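Local coordinates for putative enoyl-CoA hydratase/isomerase (Mycobacterium abscessus, PDB 4MI2), which is a putative crotonase-family isomerase, probably acting on ring-epoxidised phenylacetyl-CoA in the breakdown of phenylacetate, at the interface of chains A and B. Numbering follows the deposited sequence. Chains: chain A/B, Putative enoyl-CoA hydratase/isomerase.

The interface of chains A and B. Residues chain A 240, 243-244, 246, 248-249, 253; chain B 74, 78, 144-146.
A:His249, in the first turn of helix 247-257, docks against B:His74 of helix 71-80 and against B:Ile144 and B:Leu146, at the end of 3-10 helix 142-144 and in the loop that follows, an example of one imidazole tying two separate segments of a neighbouring subunit together. Its CG lies anti to the backbone N (chi1 175°), which sends the ring across the interface. ND1 donates to the backbone carbonyl O of B:Ile144 at 2.8 Å, nearly straight at the hydrogen (170°) and close to the imidazole plane. At the ring's far tip, NE2 meets B:His74 NE2 at 3.0 Å, in a more bent hydrogen bond whose donor is not settled. The two imidazoles come tip to tip with planes 63° apart. B:Leu146 CD2 sits over one ring face, offset toward the rim, 3.9 Å from the centroid, so polar bonds at the rim and packing over the face together fix the ring's rotation. Beyond it, A:Val253 CG2 meets B:Leu78 CD2 end to end at 3.8 Å. A:Ser246 OG donates to A:Leu243 O, accepts from A:His249 N, and reaches B:Gly145 O through a water. This hydroxyl thus caps the start of helix 247-257 and helps position A:His249. The patch lies where the C-terminal helices 229-244 and 247-257 turn against the adjoining subunit, within a trimeric assembly of the kind common among crotonases.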
ATOM      1  N   GLN A 240     -24.634  -3.852  -2.566  1.00 15.55           N
ATOM      2  CA  GLN A 240     -25.228  -3.647  -3.885  1.00 15.66           C
ATOM      3  C   GLN A 240     -26.723  -3.973  -3.860  1.00 16.01           C
ATOM      4  O   GLN A 240     -27.506  -3.301  -4.515  1.00 16.05           O
ATOM      5  CB  GLN A 240     -24.527  -4.495  -4.957  1.00 15.57           C
ATOM      6  CG  GLN A 240     -23.071  -4.137  -5.219  1.00 15.41           C
ATOM      7  CD  GLN A 240     -22.871  -2.774  -5.855  1.00 15.19           C
ATOM      8  OE1 GLN A 240     -23.127  -1.746  -5.243  1.00 15.05           O
ATOM      9  NE2 GLN A 240     -22.369  -2.765  -7.074  1.00 15.25           N
ATOM     10  N   LEU A 243     -28.503  -1.033  -2.303  1.00 16.28           N
ATOM     11  CA  LEU A 243     -28.515   0.134  -3.193  1.00 16.17           C
ATOM     12  C   LEU A 243     -29.347  -0.088  -4.449  1.00 16.38           C
ATOM     13  O   LEU A 243     -29.959   0.843  -4.964  1.00 16.35           O
ATOM     14  CB  LEU A 243     -27.096   0.541  -3.573  1.00 15.86           C
ATOM     15  CG  LEU A 243     -26.229   1.046  -2.418  1.00 15.73           C
ATOM     16  CD1 LEU A 243     -24.771   1.172  -2.858  1.00 15.50           C
ATOM     17  CD2 LEU A 243     -26.748   2.371  -1.877  1.00 15.80           C
ATOM     18  N   GLY A 244     -29.370  -1.319  -4.943  1.00 16.64           N
ATOM     19  CA  GLY A 244     -30.223  -1.669  -6.079  1.00 17.06           C
ATOM     20  C   GLY A 244     -31.693  -1.334  -5.836  1.00 17.49           C
ATOM     21  O   GLY A 244     -32.427  -1.007  -6.774  1.00 17.54           O
ATOM     22  N   SER A 246     -32.597   1.160  -3.758  1.00 18.44           N
ATOM     23  CA  SER A 246     -32.667   2.564  -3.364  1.00 18.57           C
ATOM     24  C   SER A 246     -33.380   3.390  -4.432  1.00 18.88           C
ATOM     25  O   SER A 246     -33.396   3.037  -5.615  1.00 18.78           O
ATOM     26  CB  SER A 246     -31.266   3.146  -3.108  1.00 18.27           C
ATOM     27  OG  SER A 246     -30.545   3.390  -4.313  1.00 18.02           O
ATOM     28  N   ASP A 248     -32.452   6.435  -5.299  1.00 18.58           N
ATOM     29  CA  ASP A 248     -31.378   7.062  -6.076  1.00 18.19           C
ATOM     30  C   ASP A 248     -30.893   6.183  -7.226  1.00 17.95           C
ATOM     31  O   ASP A 248     -30.538   6.696  -8.293  1.00 17.83           O
ATOM     32  CB  ASP A 248     -30.181   7.430  -5.181  1.00 17.94           C
ATOM     33  CG  ASP A 248     -30.382   8.739  -4.438  1.00 18.16           C
ATOM     34  OD1 ASP A 248     -31.367   9.452  -4.729  1.00 18.59           O
ATOM     35  OD2 ASP A 248     -29.557   9.066  -3.560  1.00 17.79           O
ATOM     36  N   HIS A 249     -30.864   4.871  -7.025  1.00 17.71           N
ATOM     37  CA  HIS A 249     -30.449   3.999  -8.106  1.00 17.62           C
ATOM     38  C   HIS A 249     -31.476   3.956  -9.246  1.00 18.14           C
ATOM     39  O   HIS A 249     -31.099   4.016 -10.418  1.00 18.15           O
ATOM     40  CB  HIS A 249     -30.157   2.592  -7.614  1.00 17.25           C
ATOM     41  CG  HIS A 249     -29.833   1.647  -8.716  1.00 17.10           C
ATOM     42  ND1 HIS A 249     -28.778   1.844  -9.583  1.00 16.99           N
ATOM     43  CD2 HIS A 249     -30.447   0.516  -9.121  1.00 17.24           C
ATOM     44  CE1 HIS A 249     -28.750   0.861 -10.465  1.00 17.01           C
ATOM     45  NE2 HIS A 249     -29.747   0.038 -10.198  1.00 17.15           N
ATOM     46  N   VAL A 253     -30.935   5.287 -13.191  1.00 21.82           N
ATOM     47  CA  VAL A 253     -31.186   4.429 -14.349  1.00 22.55           C
ATOM     48  C   VAL A 253     -32.236   5.067 -15.262  1.00 23.36           C
ATOM     49  O   VAL A 253     -32.028   5.169 -16.466  1.00 23.70           O
ATOM     50  CB  VAL A 253     -31.623   3.012 -13.928  1.00 22.53           C
ATOM     51  CG1 VAL A 253     -32.138   2.233 -15.125  1.00 22.78           C
ATOM     52  CG2 VAL A 253     -30.462   2.272 -13.278  1.00 22.26           C
TER
ATOM     53  N   HIS B  74     -30.120  -5.598 -16.876  1.00 24.70           N
ATOM     54  CA  HIS B  74     -30.223  -4.945 -15.591  1.00 24.55           C
ATOM     55  C   HIS B  74     -31.525  -4.141 -15.458  1.00 24.74           C
ATOM     56  O   HIS B  74     -32.183  -4.193 -14.423  1.00 23.96           O
ATOM     57  CB  HIS B  74     -29.018  -4.050 -15.338  1.00 24.19           C
ATOM     58  CG  HIS B  74     -29.110  -3.315 -14.050  1.00 24.14           C
ATOM     59  ND1 HIS B  74     -28.967  -3.936 -12.830  1.00 24.02           N
ATOM     60  CD2 HIS B  74     -29.398  -2.022 -13.789  1.00 24.26           C
ATOM     61  CE1 HIS B  74     -29.141  -3.046 -11.869  1.00 24.02           C
ATOM     62  NE2 HIS B  74     -29.408  -1.879 -12.427  1.00 24.09           N
ATOM     63  N   LEU B  78     -34.498  -4.756 -12.659  1.00 29.17           N
ATOM     64  CA  LEU B  78     -34.823  -3.619 -11.814  1.00 29.90           C
ATOM     65  C   LEU B  78     -36.317  -3.288 -11.872  1.00 31.25           C
ATOM     66  O   LEU B  78     -36.924  -2.959 -10.857  1.00 31.29           O
ATOM     67  CB  LEU B  78     -33.981  -2.411 -12.225  1.00 29.55           C
ATOM     68  CG  LEU B  78     -34.130  -1.116 -11.436  1.00 29.55           C
ATOM     69  CD1 LEU B  78     -33.864  -1.347  -9.960  1.00 29.57           C
ATOM     70  CD2 LEU B  78     -33.198  -0.052 -11.991  1.00 29.40           C
ATOM     71  N   ILE B 144     -24.265   5.699 -10.962  1.00 17.63           N
ATOM     72  CA  ILE B 144     -25.676   5.291 -11.014  1.00 17.76           C
ATOM     73  C   ILE B 144     -26.222   4.855  -9.659  1.00 17.23           C
ATOM     74  O   ILE B 144     -27.227   4.135  -9.586  1.00 17.37           O
ATOM     75  CB  ILE B 144     -25.932   4.176 -12.053  1.00 18.22           C
ATOM     76  CG1 ILE B 144     -25.065   2.949 -11.760  1.00 18.15           C
ATOM     77  CG2 ILE B 144     -25.706   4.708 -13.471  1.00 18.61           C
ATOM     78  CD1 ILE B 144     -25.339   1.804 -12.708  1.00 18.58           C
ATOM     79  N   GLY B 145     -25.575   5.305  -8.590  1.00 16.62           N
ATOM     80  CA  GLY B 145     -26.065   5.071  -7.234  1.00 16.26           C
ATOM     81  C   GLY B 145     -25.824   3.692  -6.657  1.00 15.70           C
ATOM     82  O   GLY B 145     -26.525   3.280  -5.748  1.00 15.69           O
ATOM     83  N   LEU B 146     -24.847   2.973  -7.191  1.00 15.28           N
ATOM     84  CA  LEU B 146     -24.386   1.731  -6.595  1.00 14.92           C
ATOM     85  C   LEU B 146     -23.043   2.003  -5.908  1.00 14.70           C
ATOM     86  O   LEU B 146     -22.544   3.132  -5.948  1.00 14.71           O
ATOM     87  CB  LEU B 146     -24.280   0.646  -7.667  1.00 14.88           C
ATOM     88  CG  LEU B 146     -25.621   0.286  -8.343  1.00 15.09           C
ATOM     89  CD1 LEU B 146     -25.431  -0.628  -9.555  1.00 15.07           C
ATOM     90  CD2 LEU B 146     -26.593  -0.341  -7.343  1.00 15.14           C
TER
HETATM   91  O   HOH W   1     -28.180   4.848  -4.192  1.00 11.61           O